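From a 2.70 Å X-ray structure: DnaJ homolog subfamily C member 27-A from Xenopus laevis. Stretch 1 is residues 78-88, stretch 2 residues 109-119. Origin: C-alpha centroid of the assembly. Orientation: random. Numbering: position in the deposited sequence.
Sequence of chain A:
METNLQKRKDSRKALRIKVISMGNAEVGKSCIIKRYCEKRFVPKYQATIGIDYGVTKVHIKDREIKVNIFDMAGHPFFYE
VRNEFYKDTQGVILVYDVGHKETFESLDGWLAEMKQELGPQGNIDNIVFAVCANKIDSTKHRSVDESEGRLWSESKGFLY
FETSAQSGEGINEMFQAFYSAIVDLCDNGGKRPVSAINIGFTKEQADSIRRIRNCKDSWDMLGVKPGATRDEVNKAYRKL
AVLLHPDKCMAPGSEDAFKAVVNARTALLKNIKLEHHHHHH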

# COMPACT_ATOMS: atom_id res chain seq x y z
N PHE A 78 11.43 -19.16 -1.24
CA PHE A 78 12.02 -18.08 -2.01
C PHE A 78 11.93 -16.73 -1.30
O PHE A 78 12.12 -15.69 -1.95
CB PHE A 78 11.37 -18.01 -3.39
CG PHE A 78 11.71 -19.17 -4.26
CD1 PHE A 78 13.02 -19.39 -4.68
CD2 PHE A 78 10.73 -20.07 -4.65
CE1 PHE A 78 13.33 -20.47 -5.47
CE2 PHE A 78 11.04 -21.15 -5.45
CZ PHE A 78 12.34 -21.35 -5.86
N TYR A 79 11.69 -16.74 0.01
CA TYR A 79 11.66 -15.51 0.78
C TYR A 79 12.90 -14.66 0.53
O TYR A 79 12.80 -13.47 0.20
CB TYR A 79 11.53 -15.86 2.26
CG TYR A 79 11.67 -14.69 3.19
CD1 TYR A 79 10.73 -13.66 3.19
CD2 TYR A 79 12.72 -14.62 4.09
CE1 TYR A 79 10.84 -12.59 4.04
CE2 TYR A 79 12.84 -13.55 4.95
CZ TYR A 79 11.90 -12.54 4.93
OH TYR A 79 12.03 -11.47 5.79
N GLU A 80 14.08 -15.27 0.67
CA GLU A 80 15.33 -14.51 0.56
C GLU A 80 15.58 -14.04 -0.86
O GLU A 80 16.23 -13.00 -1.06
CB GLU A 80 16.49 -15.36 1.06
CG GLU A 80 16.52 -15.54 2.57
CD GLU A 80 15.79 -16.80 3.03
OE1 GLU A 80 15.00 -17.37 2.24
OE2 GLU A 80 16.03 -17.23 4.18
N VAL A 81 15.09 -14.78 -1.85
CA VAL A 81 15.24 -14.35 -3.24
C VAL A 81 14.37 -13.13 -3.52
O VAL A 81 14.78 -12.20 -4.24
CB VAL A 81 14.94 -15.50 -4.21
CG1 VAL A 81 14.78 -14.98 -5.61
CG2 VAL A 81 16.04 -16.58 -4.14
N ARG A 82 13.15 -13.10 -2.95
CA ARG A 82 12.21 -12.03 -3.25
C ARG A 82 12.59 -10.71 -2.59
O ARG A 82 12.30 -9.64 -3.14
CB ARG A 82 10.80 -12.36 -2.75
CG ARG A 82 10.14 -13.57 -3.29
CD ARG A 82 8.71 -13.63 -2.77
NE ARG A 82 8.57 -13.80 -1.32
CZ ARG A 82 8.19 -14.94 -0.72
NH1 ARG A 82 7.91 -16.03 -1.43
NH2 ARG A 82 8.09 -14.99 0.60
N ASN A 83 13.27 -10.76 -1.43
CA ASN A 83 13.44 -9.55 -0.62
C ASN A 83 14.11 -8.41 -1.39
O ASN A 83 13.81 -7.24 -1.14
CB ASN A 83 14.28 -9.86 0.61
CG ASN A 83 13.52 -10.61 1.65
OD1 ASN A 83 12.28 -10.66 1.62
ND2 ASN A 83 14.23 -11.21 2.60
N GLU A 84 14.98 -8.72 -2.36
CA GLU A 84 15.65 -7.65 -3.09
C GLU A 84 14.71 -6.82 -3.96
O GLU A 84 15.09 -5.72 -4.37
CB GLU A 84 16.76 -8.21 -3.98
CG GLU A 84 18.17 -8.12 -3.37
CD GLU A 84 18.72 -6.70 -3.30
OE1 GLU A 84 19.15 -6.32 -2.21
OE2 GLU A 84 18.76 -5.97 -4.33
N PHE A 85 13.50 -7.31 -4.27
CA PHE A 85 12.77 -6.66 -5.35
C PHE A 85 11.56 -5.87 -4.89
O PHE A 85 10.80 -5.38 -5.74
CB PHE A 85 12.38 -7.70 -6.40
CG PHE A 85 13.56 -8.44 -6.95
CD1 PHE A 85 14.37 -7.85 -7.92
CD2 PHE A 85 13.88 -9.70 -6.48
CE1 PHE A 85 15.45 -8.53 -8.42
CE2 PHE A 85 14.96 -10.38 -6.98
CZ PHE A 85 15.76 -9.81 -7.93
N TYR A 86 11.41 -5.62 -3.59
CA TYR A 86 10.27 -4.82 -3.15
C TYR A 86 10.53 -3.32 -3.31
O TYR A 86 9.59 -2.54 -3.48
CB TYR A 86 9.92 -5.12 -1.69
CG TYR A 86 9.30 -6.48 -1.41
CD1 TYR A 86 8.04 -6.82 -1.91
CD2 TYR A 86 9.93 -7.39 -0.58
CE1 TYR A 86 7.45 -8.06 -1.62
CE2 TYR A 86 9.36 -8.62 -0.28
CZ TYR A 86 8.12 -8.95 -0.80
OH TYR A 86 7.56 -10.18 -0.50
N LYS A 87 11.79 -2.88 -3.25
CA LYS A 87 12.06 -1.45 -3.25
C LYS A 87 11.71 -0.80 -4.59
O LYS A 87 11.80 -1.41 -5.66
CB LYS A 87 13.52 -1.17 -2.91
CG LYS A 87 14.52 -2.24 -3.33
CD LYS A 87 15.95 -1.89 -2.87
CE LYS A 87 16.99 -2.82 -3.50
NZ LYS A 87 17.32 -3.94 -2.57
N ASP A 88 11.34 0.48 -4.52
CA ASP A 88 11.05 1.31 -5.69
C ASP A 88 9.95 0.69 -6.55
O ASP A 88 10.05 0.61 -7.77
CB ASP A 88 12.33 1.56 -6.50
CG ASP A 88 12.08 2.37 -7.75
OD1 ASP A 88 11.50 3.48 -7.65
OD2 ASP A 88 12.44 1.88 -8.85
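Stretch 2, residues 109-119: GWLAEMKQELG

Stretch 2 is helical from Gly 109, continuing a helix that begins earlier in the chain. Gly 119 then leaves helical geometry with positive phi. Stretch 1 has Phe 78 at an N-cap position, a short helix from Tyr 79, then loop. The two cross obliquely, with no simple running register: Asn 83 CA lies 6.3 Å from Glu 117 CA, Tyr 86 CA 6.3 Å from Met 114 CA, and Lys 87 CA 6.1 Å from Leu 118 CA.

The carboxylate of Glu 113 is the polar centre. Its OE1 accepts three hydrogen bonds: from Arg 82 NE at 2.9 Å, from Arg 82 NH2 at 2.9 Å and from Tyr 86 OH at 2.7 Å. Arg 82 NH2 also makes a weak bond to Glu 113 OE2 at 3.2 Å. The Arg 82 bonds form a salt bridge, and its NH1 is satisfied elsewhere in the structure, as is Trp 110 NE1. Trp 110 CH2 lies over one face of the guanidinium, 3.5 Å from Arg 82 CZ.

Asn 83 OD1 and Glu 117 OE2 are 3.4 Å apart, but both are acceptors and do not bond.

Apolar packing lies against one face of the Tyr 86 ring and its CB. Met 114 covers that face, with Met 114 CG 3.4 Å from Tyr 86 CD1. Leu 118 CD2 reaches Tyr 86 CB at 3.9 Å.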

# COMPACT_ATOMS: atom_id res chain seq x y z
N GLY A 109 0.18 -11.38 5.90
CA GLY A 109 1.60 -11.71 5.97
C GLY A 109 2.39 -11.18 4.78
O GLY A 109 3.53 -10.75 4.93
N TRP A 110 1.79 -11.21 3.58
CA TRP A 110 2.46 -10.64 2.42
C TRP A 110 2.70 -9.15 2.60
O TRP A 110 3.78 -8.65 2.30
CB TRP A 110 1.66 -10.92 1.13
CG TRP A 110 1.92 -12.31 0.62
CD1 TRP A 110 1.14 -13.42 0.83
CD2 TRP A 110 3.05 -12.76 -0.14
NE1 TRP A 110 1.71 -14.52 0.23
CE2 TRP A 110 2.88 -14.14 -0.37
CE3 TRP A 110 4.18 -12.12 -0.66
CZ2 TRP A 110 3.80 -14.90 -1.09
CZ3 TRP A 110 5.09 -12.87 -1.39
CH2 TRP A 110 4.89 -14.24 -1.60
N LEU A 111 1.69 -8.42 3.08
CA LEU A 111 1.88 -7.00 3.34
C LEU A 111 2.98 -6.78 4.37
O LEU A 111 3.83 -5.90 4.21
CB LEU A 111 0.58 -6.37 3.81
CG LEU A 111 -0.52 -6.26 2.76
CD1 LEU A 111 -1.69 -5.45 3.27
CD2 LEU A 111 0.03 -5.64 1.50
N ALA A 112 3.00 -7.61 5.42
CA ALA A 112 4.04 -7.48 6.43
C ALA A 112 5.42 -7.71 5.84
O ALA A 112 6.37 -6.99 6.16
CB ALA A 112 3.77 -8.48 7.57
N GLU A 113 5.54 -8.71 4.98
CA GLU A 113 6.85 -9.03 4.42
C GLU A 113 7.34 -7.91 3.52
O GLU A 113 8.51 -7.51 3.61
CB GLU A 113 6.76 -10.35 3.66
CG GLU A 113 7.94 -10.60 2.78
CD GLU A 113 7.91 -11.97 2.22
OE1 GLU A 113 8.39 -12.14 1.08
OE2 GLU A 113 7.38 -12.87 2.91
N MET A 114 6.46 -7.36 2.69
CA MET A 114 6.83 -6.20 1.91
C MET A 114 7.16 -5.02 2.80
O MET A 114 8.20 -4.36 2.62
CB MET A 114 5.70 -5.82 0.95
CG MET A 114 6.07 -4.72 -0.05
SD MET A 114 4.72 -4.12 -1.07
CE MET A 114 5.67 -3.36 -2.37
N LYS A 115 6.31 -4.75 3.80
CA LYS A 115 6.51 -3.56 4.64
C LYS A 115 7.85 -3.58 5.36
O LYS A 115 8.44 -2.51 5.55
CB LYS A 115 5.39 -3.42 5.66
CG LYS A 115 4.34 -2.40 5.31
CD LYS A 115 3.15 -2.46 6.28
CE LYS A 115 1.92 -1.73 5.73
NZ LYS A 115 0.65 -2.14 6.41
N GLN A 116 8.37 -4.75 5.75
CA GLN A 116 9.69 -4.66 6.37
C GLN A 116 10.83 -4.51 5.38
O GLN A 116 11.89 -3.99 5.76
CB GLN A 116 10.01 -5.80 7.33
CG GLN A 116 10.78 -5.04 8.43
CD GLN A 116 11.32 -5.83 9.59
OE1 GLN A 116 12.38 -5.49 10.14
NE2 GLN A 116 10.59 -6.85 10.00
N GLU A 117 10.68 -4.97 4.15
CA GLU A 117 11.79 -4.78 3.22
C GLU A 117 11.91 -3.34 2.76
O GLU A 117 12.88 -3.01 2.07
CB GLU A 117 11.63 -5.70 2.02
CG GLU A 117 12.88 -6.49 1.73
CD GLU A 117 13.44 -7.16 2.97
OE1 GLU A 117 14.61 -6.85 3.30
OE2 GLU A 117 12.72 -7.98 3.59
N LEU A 118 10.96 -2.49 3.11
CA LEU A 118 11.00 -1.07 2.78
C LEU A 118 11.47 -0.20 3.94
O LEU A 118 11.65 1.01 3.76
CB LEU A 118 9.61 -0.61 2.31
CG LEU A 118 9.01 -1.38 1.14
CD1 LEU A 118 7.79 -0.66 0.56
CD2 LEU A 118 10.08 -1.62 0.07
N GLY A 119 11.68 -0.78 5.12
CA GLY A 119 12.12 -0.05 6.28
C GLY A 119 11.04 0.83 6.87
O GLY A 119 9.89 0.84 6.41